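Local coordinates for outer protein YopM (Yersinia pestis, PDB 1JL5) that probably alters host cell physiology as a secreted leucine-rich repeat effector and so promotes bacterial survival in host tissues, at residues 270-275 and 282-287; 290-295 and 302-307; 330-335 and 340-345. All coordinates share one frame; numbering follows the deposited sequence.

The three contacts recur along one leucine-rich repeat solenoid, each joining the loop of one repeat to the parallel strand and turn of the next. Contacts 1 and 2 lie in successive turns, their centres about 7 Å apart, and they touch directly: V284 N lies 2.7 Å from N303 O, a probable hydrogen bond between neighbouring strands. A calcium ion also joins them on the loop side, where E274 of contact 1 and E294 of contact 2 are both ligands. Contact 2 reaches a second calcium through N307. Contact 3 lies farther along, its centre about 11 Å from that of contact 2 and about 17 Å from that of contact 1, and touches neither.

Contact 1: residues 270-275 and 282-287; sequences TDLPEL and LDVSEN. With CA (calcium ion), chain E.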
loop_
_atom_site.group_PDB
_atom_site.type_symbol
_atom_site.label_atom_id
_atom_site.label_comp_id
_atom_site.label_asym_id
_atom_site.label_seq_id
_atom_site.Cartn_x
_atom_site.Cartn_y
_atom_site.Cartn_z
ATOM N N THR A 270 -2.524 18.582 -21.916
ATOM C CA THR A 270 -3.956 18.778 -21.963
ATOM C C THR A 270 -4.402 18.138 -23.267
ATOM O O THR A 270 -5.560 17.779 -23.454
ATOM C CB THR A 270 -4.303 20.266 -22.005
ATOM O OG1 THR A 270 -5.722 20.423 -21.927
ATOM C CG2 THR A 270 -3.811 20.883 -23.302
ATOM N N ASP A 271 -3.447 17.995 -24.170
ATOM C CA ASP A 271 -3.725 17.426 -25.467
ATOM C C ASP A 271 -2.557 16.589 -25.912
ATOM O O ASP A 271 -1.460 16.676 -25.371
ATOM C CB ASP A 271 -3.956 18.535 -26.501
ATOM C CG ASP A 271 -5.162 19.389 -26.184
ATOM O OD1 ASP A 271 -6.287 18.839 -26.132
ATOM O OD2 ASP A 271 -4.987 20.612 -25.988
ATOM N N LEU A 272 -2.812 15.785 -26.925
ATOM C CA LEU A 272 -1.804 14.939 -27.499
ATOM C C LEU A 272 -1.815 15.233 -28.974
ATOM O O LEU A 272 -2.858 15.561 -29.538
ATOM C CB LEU A 272 -2.162 13.477 -27.288
ATOM C CG LEU A 272 -2.049 12.975 -25.856
ATOM C CD1 LEU A 272 -2.686 11.596 -25.752
ATOM C CD2 LEU A 272 -0.581 12.953 -25.461
ATOM N N PRO A 273 -0.647 15.161 -29.619
ATOM C CA PRO A 273 -0.671 15.429 -31.054
ATOM C C PRO A 273 -1.346 14.208 -31.651
ATOM O O PRO A 273 -1.693 13.276 -30.925
ATOM C CB PRO A 273 0.812 15.513 -31.416
ATOM C CG PRO A 273 1.466 14.630 -30.398
ATOM C CD PRO A 273 0.726 14.962 -29.129
ATOM N N GLU A 274 -1.560 14.203 -32.955
ATOM C CA GLU A 274 -2.167 13.039 -33.560
ATOM C C GLU A 274 -1.358 11.846 -33.091
ATOM O O GLU A 274 -0.132 11.878 -33.084
ATOM C CB GLU A 274 -2.133 13.149 -35.081
ATOM C CG GLU A 274 -3.356 13.838 -35.634
ATOM C CD GLU A 274 -4.622 13.125 -35.237
ATOM O OE1 GLU A 274 -4.652 11.878 -35.318
ATOM O OE2 GLU A 274 -5.587 13.807 -34.847
ATOM N N LEU A 275 -2.043 10.795 -32.683
ATOM C CA LEU A 275 -1.345 9.629 -32.198
ATOM C C LEU A 275 -1.059 8.622 -33.289
ATOM O O LEU A 275 -1.949 8.230 -34.037
ATOM C CB LEU A 275 -2.153 8.961 -31.092
ATOM C CG LEU A 275 -2.337 9.837 -29.855
ATOM C CD1 LEU A 275 -3.214 9.110 -28.845
ATOM C CD2 LEU A 275 -0.970 10.166 -29.259
ATOM N N LEU A 282 -0.080 3.642 -24.274
ATOM C CA LEU A 282 -0.175 5.058 -24.027
ATOM C C LEU A 282 -0.413 5.351 -22.561
ATOM O O LEU A 282 -1.417 4.950 -21.982
ATOM C CB LEU A 282 -1.307 5.656 -24.853
ATOM C CG LEU A 282 -1.544 7.156 -24.691
ATOM C CD1 LEU A 282 -0.294 7.926 -25.086
ATOM C CD2 LEU A 282 -2.725 7.565 -25.546
ATOM N N ASP A 283 0.527 6.047 -21.954
ATOM C CA ASP A 283 0.354 6.411 -20.572
ATOM C C ASP A 283 0.390 7.918 -20.524
ATOM O O ASP A 283 1.437 8.526 -20.690
ATOM C CB ASP A 283 1.461 5.851 -19.692
ATOM C CG ASP A 283 1.182 6.077 -18.223
ATOM O OD1 ASP A 283 0.539 7.095 -17.893
ATOM O OD2 ASP A 283 1.603 5.252 -17.397
ATOM N N VAL A 284 -0.774 8.512 -20.323
ATOM C CA VAL A 284 -0.880 9.955 -20.233
ATOM C C VAL A 284 -1.453 10.251 -18.865
ATOM O O VAL A 284 -2.053 11.294 -18.637
ATOM C CB VAL A 284 -1.809 10.507 -21.327
ATOM C CG1 VAL A 284 -1.174 10.285 -22.687
ATOM C CG2 VAL A 284 -3.163 9.815 -21.257
ATOM N N SER A 285 -1.264 9.308 -17.951
ATOM C CA SER A 285 -1.773 9.469 -16.607
ATOM C C SER A 285 -1.087 10.670 -15.992
ATOM O O SER A 285 0.003 11.066 -16.409
ATOM C CB SER A 285 -1.482 8.227 -15.770
ATOM O OG SER A 285 -0.095 8.088 -15.559
ATOM N N GLU A 286 -1.742 11.254 -15.005
ATOM C CA GLU A 286 -1.203 12.409 -14.315
ATOM C C GLU A 286 -0.829 13.550 -15.220
ATOM O O GLU A 286 0.244 14.126 -15.110
ATOM C CB GLU A 286 0.005 12.025 -13.482
ATOM C CG GLU A 286 -0.368 11.365 -12.183
ATOM C CD GLU A 286 0.841 11.136 -11.323
ATOM O OE1 GLU A 286 1.528 12.118 -10.980
ATOM O OE2 GLU A 286 1.114 9.973 -10.995
ATOM N N ASN A 287 -1.707 13.851 -16.152
ATOM C CA ASN A 287 -1.483 14.992 -16.988
ATOM C C ASN A 287 -2.701 15.814 -16.710
ATOM O O ASN A 287 -3.318 15.649 -15.659
ATOM C CB ASN A 287 -1.348 14.576 -18.440
ATOM C CG ASN A 287 0.071 14.229 -18.775
ATOM O OD1 ASN A 287 0.883 15.112 -19.019
ATOM N ND2 ASN A 287 0.397 12.943 -18.744
HETATM CA CA CA E . -6.968 11.452 -35.178
HETATM O O HOH W 1 -8.330 13.676 -35.459
HETATM O O HOH W 2 -6.749 11.653 -37.545
#
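Where L272 and L275 meet L282 and V284, everything in touch is aliphatic, and the flat groups stand at the borders. V284 O lies close to the plane of the N287 amide, while ND2 hangs above the plane of that carbonyl at a C=O...N angle of 94° and 3.0 Å from V284 O. N307 ND2 of the next repeat is a second donor to this oxygen. On the strand, the D283 carboxylate closes an Asx turn: OD1 accepts from S285 N and, on its syn side, from S285 OG at 2.6 Å.

The apolar core is the leucine framework of an LRR solenoid, in which L282, V284 and N287 occupy the recurring positions of the strand-turn motif. L282 has CG anti to the backbone N (chi1 180°), which carries CD2 across to the loop, 3.7 Å from L275 CD1; these two side chains lie nearly at right angles. L272 comes tip to tip with L282, its CD1 4.0 Å from L282 CD2. Its fork also straddles one methyl of the valine, with CD1 3.7 Å and CD2 3.9 Å from V284 CG1.

Beyond the core, E274 binds calcium with both carboxylate oxygens, unevenly, OE1 at 2.4 Å and OE2 at 2.8 Å, alongside E294 and two waters.

Contact 2: residues 290-295 and 302-307; sequences SGLSEL and LNASSN. With CA (calcium ion), chain E; CA (calcium ion), chain C.
Beside A304, which meets L292 across the contact, N303 OD1 is gripped by two donors from one residue. S305 OG lies 2.6 Å from N303 OD1, in the carbonyl plane and on a lone pair, and S305 N reaches the same oxygen from 3.1 Å, also in plane. The backbone bond makes an Asx turn, which fixes the rotation of the N303 amide as the chain leaves the strand. This is the strand-turn segment of a leucine-rich repeat: L302 and A304 send their side chains into the core, and N307 holds the motif's asparagine position. Its ND2 bonds almost straight to A304 O (177° at the hydrogen), although it approaches from above the carbonyl plane. N307 OD1 accepts from F289 N, tying the turn to the preceding repeat.

Three methyl contacts join loop and strand, and L302 takes part in two of them. With CG anti to its backbone N (chi1 171°), L302 brings CD2 to both loop leucines. L292 reaches it tip to tip, CD1 at 3.6 Å from L302 CD2, and the same L292 methyl rests 3.5 Å from A304 CB. L295 lies across L302 at about a right angle and receives L302 CD2 in its fork, so that both terminal methyls of L295 touch it.

The two ends of the contact each hold a calcium. E294 is a bidentate ligand of one, with its chain extended beyond CG. The other is bound by E308, by D266 of the second subunit, and by N307 through its backbone oxygen, with N307 O 2.3 Å from the metal.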
loop_
_atom_site.group_PDB
_atom_site.type_symbol
_atom_site.label_atom_id
_atom_site.label_comp_id
_atom_site.label_asym_id
_atom_site.label_seq_id
_atom_site.Cartn_x
_atom_site.Cartn_y
_atom_site.Cartn_z
ATOM N N SER A 290 -8.705 16.718 -19.864
ATOM C CA SER A 290 -10.062 16.856 -19.362
ATOM C C SER A 290 -10.853 15.773 -20.081
ATOM O O SER A 290 -12.017 15.515 -19.788
ATOM C CB SER A 290 -10.611 18.243 -19.685
ATOM O OG SER A 290 -10.433 18.534 -21.054
ATOM N N GLY A 291 -10.182 15.128 -21.022
ATOM C CA GLY A 291 -10.797 14.056 -21.767
ATOM C C GLY A 291 -9.818 13.518 -22.787
ATOM O O GLY A 291 -8.716 14.035 -22.943
ATOM N N LEU A 292 -10.216 12.454 -23.462
ATOM C CA LEU A 292 -9.405 11.862 -24.503
ATOM C C LEU A 292 -10.359 11.795 -25.675
ATOM O O LEU A 292 -11.305 11.014 -25.678
ATOM C CB LEU A 292 -8.924 10.470 -24.095
ATOM C CG LEU A 292 -7.912 10.504 -22.946
ATOM C CD1 LEU A 292 -7.509 9.086 -22.569
ATOM C CD2 LEU A 292 -6.690 11.321 -23.370
ATOM N N SER A 293 -10.122 12.656 -26.654
ATOM C CA SER A 293 -10.975 12.736 -27.826
ATOM C C SER A 293 -10.723 11.586 -28.781
ATOM O O SER A 293 -11.631 11.129 -29.468
ATOM C CB SER A 293 -10.735 14.062 -28.542
ATOM O OG SER A 293 -9.374 14.185 -28.909
ATOM N N GLU A 294 -9.483 11.118 -28.814
ATOM C CA GLU A 294 -9.105 10.030 -29.700
ATOM C C GLU A 294 -8.110 9.095 -29.067
ATOM O O GLU A 294 -7.297 9.486 -28.229
ATOM C CB GLU A 294 -8.442 10.554 -30.969
ATOM C CG GLU A 294 -9.286 11.384 -31.877
ATOM C CD GLU A 294 -8.579 11.623 -33.190
ATOM O OE1 GLU A 294 -7.430 12.121 -33.158
ATOM O OE2 GLU A 294 -9.171 11.300 -34.240
ATOM N N LEU A 295 -8.159 7.852 -29.514
ATOM C CA LEU A 295 -7.232 6.852 -29.049
ATOM C C LEU A 295 -6.782 6.097 -30.272
ATOM O O LEU A 295 -7.564 5.861 -31.188
ATOM C CB LEU A 295 -7.902 5.915 -28.053
ATOM C CG LEU A 295 -8.210 6.601 -26.724
ATOM C CD1 LEU A 295 -8.905 5.622 -25.803
ATOM C CD2 LEU A 295 -6.909 7.116 -26.107
ATOM N N LEU A 302 -3.940 1.783 -22.208
ATOM C CA LEU A 302 -4.162 3.182 -22.018
ATOM C C LEU A 302 -4.206 3.432 -20.534
ATOM O O LEU A 302 -5.019 2.856 -19.808
ATOM C CB LEU A 302 -5.474 3.641 -22.640
ATOM C CG LEU A 302 -5.802 5.085 -22.228
ATOM C CD1 LEU A 302 -4.676 6.018 -22.657
ATOM C CD2 LEU A 302 -7.114 5.520 -22.846
ATOM N N ASN A 303 -3.280 4.253 -20.077
ATOM C CA ASN A 303 -3.281 4.634 -18.689
ATOM C C ASN A 303 -3.479 6.135 -18.778
ATOM O O ASN A 303 -2.585 6.860 -19.211
ATOM C CB ASN A 303 -1.959 4.323 -18.012
ATOM C CG ASN A 303 -2.018 4.567 -16.523
ATOM O OD1 ASN A 303 -2.896 5.279 -16.040
ATOM N ND2 ASN A 303 -1.084 3.984 -15.789
ATOM N N ALA A 304 -4.672 6.581 -18.421
ATOM C CA ALA A 304 -5.003 7.998 -18.444
ATOM C C ALA A 304 -5.477 8.343 -17.042
ATOM O O ALA A 304 -6.224 9.293 -16.831
ATOM C CB ALA A 304 -6.108 8.258 -19.455
ATOM N N SER A 305 -5.043 7.544 -16.080
ATOM C CA SER A 305 -5.439 7.763 -14.703
ATOM C C SER A 305 -4.928 9.095 -14.191
ATOM O O SER A 305 -3.937 9.636 -14.685
ATOM C CB SER A 305 -4.895 6.643 -13.811
ATOM O OG SER A 305 -3.481 6.634 -13.846
ATOM N N SER A 306 -5.625 9.624 -13.199
ATOM C CA SER A 306 -5.229 10.868 -12.567
ATOM C C SER A 306 -5.069 12.045 -13.501
ATOM O O SER A 306 -4.090 12.783 -13.449
ATOM C CB SER A 306 -3.954 10.643 -11.767
ATOM O OG SER A 306 -4.262 9.801 -10.673
ATOM N N ASN A 307 -6.042 12.193 -14.377
ATOM C CA ASN A 307 -6.080 13.316 -15.279
ATOM C C ASN A 307 -7.347 13.961 -14.798
ATOM O O ASN A 307 -7.705 13.816 -13.638
ATOM C CB ASN A 307 -6.202 12.845 -16.723
ATOM C CG ASN A 307 -4.854 12.631 -17.356
ATOM O OD1 ASN A 307 -4.154 13.591 -17.658
ATOM N ND2 ASN A 307 -4.462 11.372 -17.532
HETATM CA CA CA E . -6.968 11.452 -35.178
HETATM CA CA CA C . -7.794 14.982 -11.696
HETATM O O HOH W 1 -8.330 13.676 -35.459
HETATM O O HOH W 2 -6.749 11.653 -37.545
HETATM O O HOH W 3 -9.056 13.048 -11.205
HETATM O O HOH W 4 -6.129 13.999 -10.439
HETATM O O HOH W 5 -6.934 17.299 -11.390
#

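Contact 3: residues 330-335 and 340-345; sequences IELPAL and ERLIAS
L342 lies at the heart of this contact, with 58 Å² of its surface buried against the loop 330-335, followed by L332 with 45 Å² and L335 with 30 Å². With CG anti to the backbone N (chi1 176°), L342 projects from strand 341-343 and brings one methyl, CD2, to both loop leucines. L332 comes at it tip to tip, with CD1 3.8 Å from L342 CD2. L335 instead passes across it at about a right angle, and its CD1 comes to 3.3 Å from L342 CD2, closer than normal van der Waals distance, so that the exact spacing is doubtful even though the two methyls are plainly in touch. L335 CD2 is on the same methyl at a more relaxed 3.9 Å.

The second task of L332 is to cover A344. Both of its terminal methyls reach the alanine: CD1 is 3.6 Å and CD2 4.0 Å from A344 CB. The short alanine side chain thus fills the angle of the leucine fork. L332 and L335 both leave the loop pointing toward the strand, and with CG beside the backbone N, anti to the carbonyl carbon, each brings its CD1 to L342.

All four touching residues are buried, the inward face expected of a leucine-rich repeat, with L342 and A344 as the core positions of the strand motif. At the turn, A344 O accepts from the side-chain amides of N347 and N367.

Among the neighbouring strands, L342 packs against L322 of strand 321-323 and L362 of strand 361-363, and L332 also packs on L312 of the short strand 311-312.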
loop_
_atom_site.group_PDB
_atom_site.type_symbol
_atom_site.label_atom_id
_atom_site.label_comp_id
_atom_site.label_asym_id
_atom_site.label_seq_id
_atom_site.Cartn_x
_atom_site.Cartn_y
_atom_site.Cartn_z
ATOM N N ILE A 330 -18.021 10.027 -15.290
ATOM C CA ILE A 330 -19.277 9.670 -14.667
ATOM C C ILE A 330 -19.779 8.491 -15.491
ATOM O O ILE A 330 -20.741 7.818 -15.135
ATOM C CB ILE A 330 -20.281 10.836 -14.710
ATOM C CG1 ILE A 330 -20.499 11.282 -16.153
ATOM C CG2 ILE A 330 -19.776 11.986 -13.863
ATOM C CD1 ILE A 330 -21.839 10.900 -16.706
ATOM N N GLU A 331 -19.081 8.228 -16.585
ATOM C CA GLU A 331 -19.449 7.136 -17.454
ATOM C C GLU A 331 -18.276 6.685 -18.304
ATOM O O GLU A 331 -17.483 7.498 -18.775
ATOM C CB GLU A 331 -20.611 7.565 -18.349
ATOM C CG GLU A 331 -21.243 6.451 -19.141
ATOM C CD GLU A 331 -22.533 6.906 -19.800
ATOM O OE1 GLU A 331 -22.470 7.812 -20.655
ATOM O OE2 GLU A 331 -23.605 6.357 -19.459
ATOM N N LEU A 332 -18.157 5.376 -18.474
ATOM C CA LEU A 332 -17.106 4.824 -19.302
ATOM C C LEU A 332 -17.741 4.497 -20.632
ATOM O O LEU A 332 -18.924 4.178 -20.701
ATOM C CB LEU A 332 -16.549 3.543 -18.693
ATOM C CG LEU A 332 -15.738 3.686 -17.409
ATOM C CD1 LEU A 332 -15.364 2.311 -16.900
ATOM C CD2 LEU A 332 -14.496 4.521 -17.681
ATOM N N PRO A 333 -16.974 4.600 -21.719
ATOM C CA PRO A 333 -17.577 4.273 -23.008
ATOM C C PRO A 333 -17.721 2.757 -23.065
ATOM O O PRO A 333 -17.273 2.053 -22.153
ATOM C CB PRO A 333 -16.552 4.790 -24.010
ATOM C CG PRO A 333 -15.264 4.592 -23.284
ATOM C CD PRO A 333 -15.588 5.062 -21.887
ATOM N N ALA A 334 -18.356 2.255 -24.118
ATOM C CA ALA A 334 -18.519 0.822 -24.268
ATOM C C ALA A 334 -17.125 0.235 -24.127
ATOM O O ALA A 334 -16.159 0.766 -24.670
ATOM C CB ALA A 334 -19.098 0.495 -25.637
ATOM N N LEU A 335 -17.013 -0.848 -23.380
ATOM C CA LEU A 335 -15.719 -1.462 -23.190
ATOM C C LEU A 335 -15.399 -2.393 -24.343
ATOM O O LEU A 335 -16.208 -3.237 -24.716
ATOM C CB LEU A 335 -15.701 -2.234 -21.877
ATOM C CG LEU A 335 -15.975 -1.375 -20.648
ATOM C CD1 LEU A 335 -15.988 -2.254 -19.412
ATOM C CD2 LEU A 335 -14.914 -0.283 -20.541
ATOM N N GLU A 340 -9.025 -6.508 -21.143
ATOM C CA GLU A 340 -8.721 -7.488 -20.119
ATOM C C GLU A 340 -8.563 -6.834 -18.765
ATOM O O GLU A 340 -8.855 -7.430 -17.735
ATOM C CB GLU A 340 -7.441 -8.203 -20.460
ATOM C CG GLU A 340 -7.578 -9.157 -21.577
ATOM C CD GLU A 340 -6.241 -9.705 -21.964
ATOM O OE1 GLU A 340 -5.593 -10.381 -21.115
ATOM O OE2 GLU A 340 -5.832 -9.450 -23.114
ATOM N N ARG A 341 -8.102 -5.596 -18.770
ATOM C CA ARG A 341 -7.901 -4.884 -17.528
ATOM C C ARG A 341 -8.617 -3.555 -17.561
ATOM O O ARG A 341 -8.350 -2.707 -18.411
ATOM C CB ARG A 341 -6.411 -4.667 -17.291
ATOM C CG ARG A 341 -5.632 -5.936 -17.002
ATOM C CD ARG A 341 -4.164 -5.765 -17.353
ATOM N NE ARG A 341 -3.268 -6.127 -16.260
ATOM C CZ ARG A 341 -2.996 -5.345 -15.215
ATOM N NH1 ARG A 341 -3.551 -4.138 -15.107
ATOM N NH2 ARG A 341 -2.155 -5.768 -14.277
ATOM N N LEU A 342 -9.557 -3.390 -16.647
ATOM C CA LEU A 342 -10.276 -2.146 -16.554
ATOM C C LEU A 342 -10.032 -1.561 -15.177
ATOM O O LEU A 342 -10.473 -2.110 -14.163
ATOM C CB LEU A 342 -11.777 -2.344 -16.765
ATOM C CG LEU A 342 -12.572 -1.047 -16.563
ATOM C CD1 LEU A 342 -12.010 0.052 -17.453
ATOM C CD2 LEU A 342 -14.042 -1.280 -16.869
ATOM N N ILE A 343 -9.288 -0.468 -15.143
ATOM C CA ILE A 343 -9.033 0.219 -13.893
ATOM C C ILE A 343 -9.701 1.559 -14.095
ATOM O O ILE A 343 -9.205 2.397 -14.838
ATOM C CB ILE A 343 -7.535 0.430 -13.627
ATOM C CG1 ILE A 343 -6.803 -0.915 -13.588
ATOM C CG2 ILE A 343 -7.350 1.139 -12.290
ATOM C CD1 ILE A 343 -6.526 -1.499 -14.947
ATOM N N ALA A 344 -10.851 1.740 -13.461
ATOM C CA ALA A 344 -11.608 2.971 -13.583
ATOM C C ALA A 344 -12.009 3.418 -12.187
ATOM O O ALA A 344 -12.998 4.125 -11.989
ATOM C CB ALA A 344 -12.836 2.745 -14.444
ATOM N N SER A 345 -11.223 2.981 -11.217
ATOM C CA SER A 345 -11.454 3.336 -9.833
ATOM C C SER A 345 -11.277 4.838 -9.663
ATOM O O SER A 345 -10.669 5.503 -10.505
ATOM C CB SER A 345 -10.445 2.608 -8.959
ATOM O OG SER A 345 -9.148 2.872 -9.451
#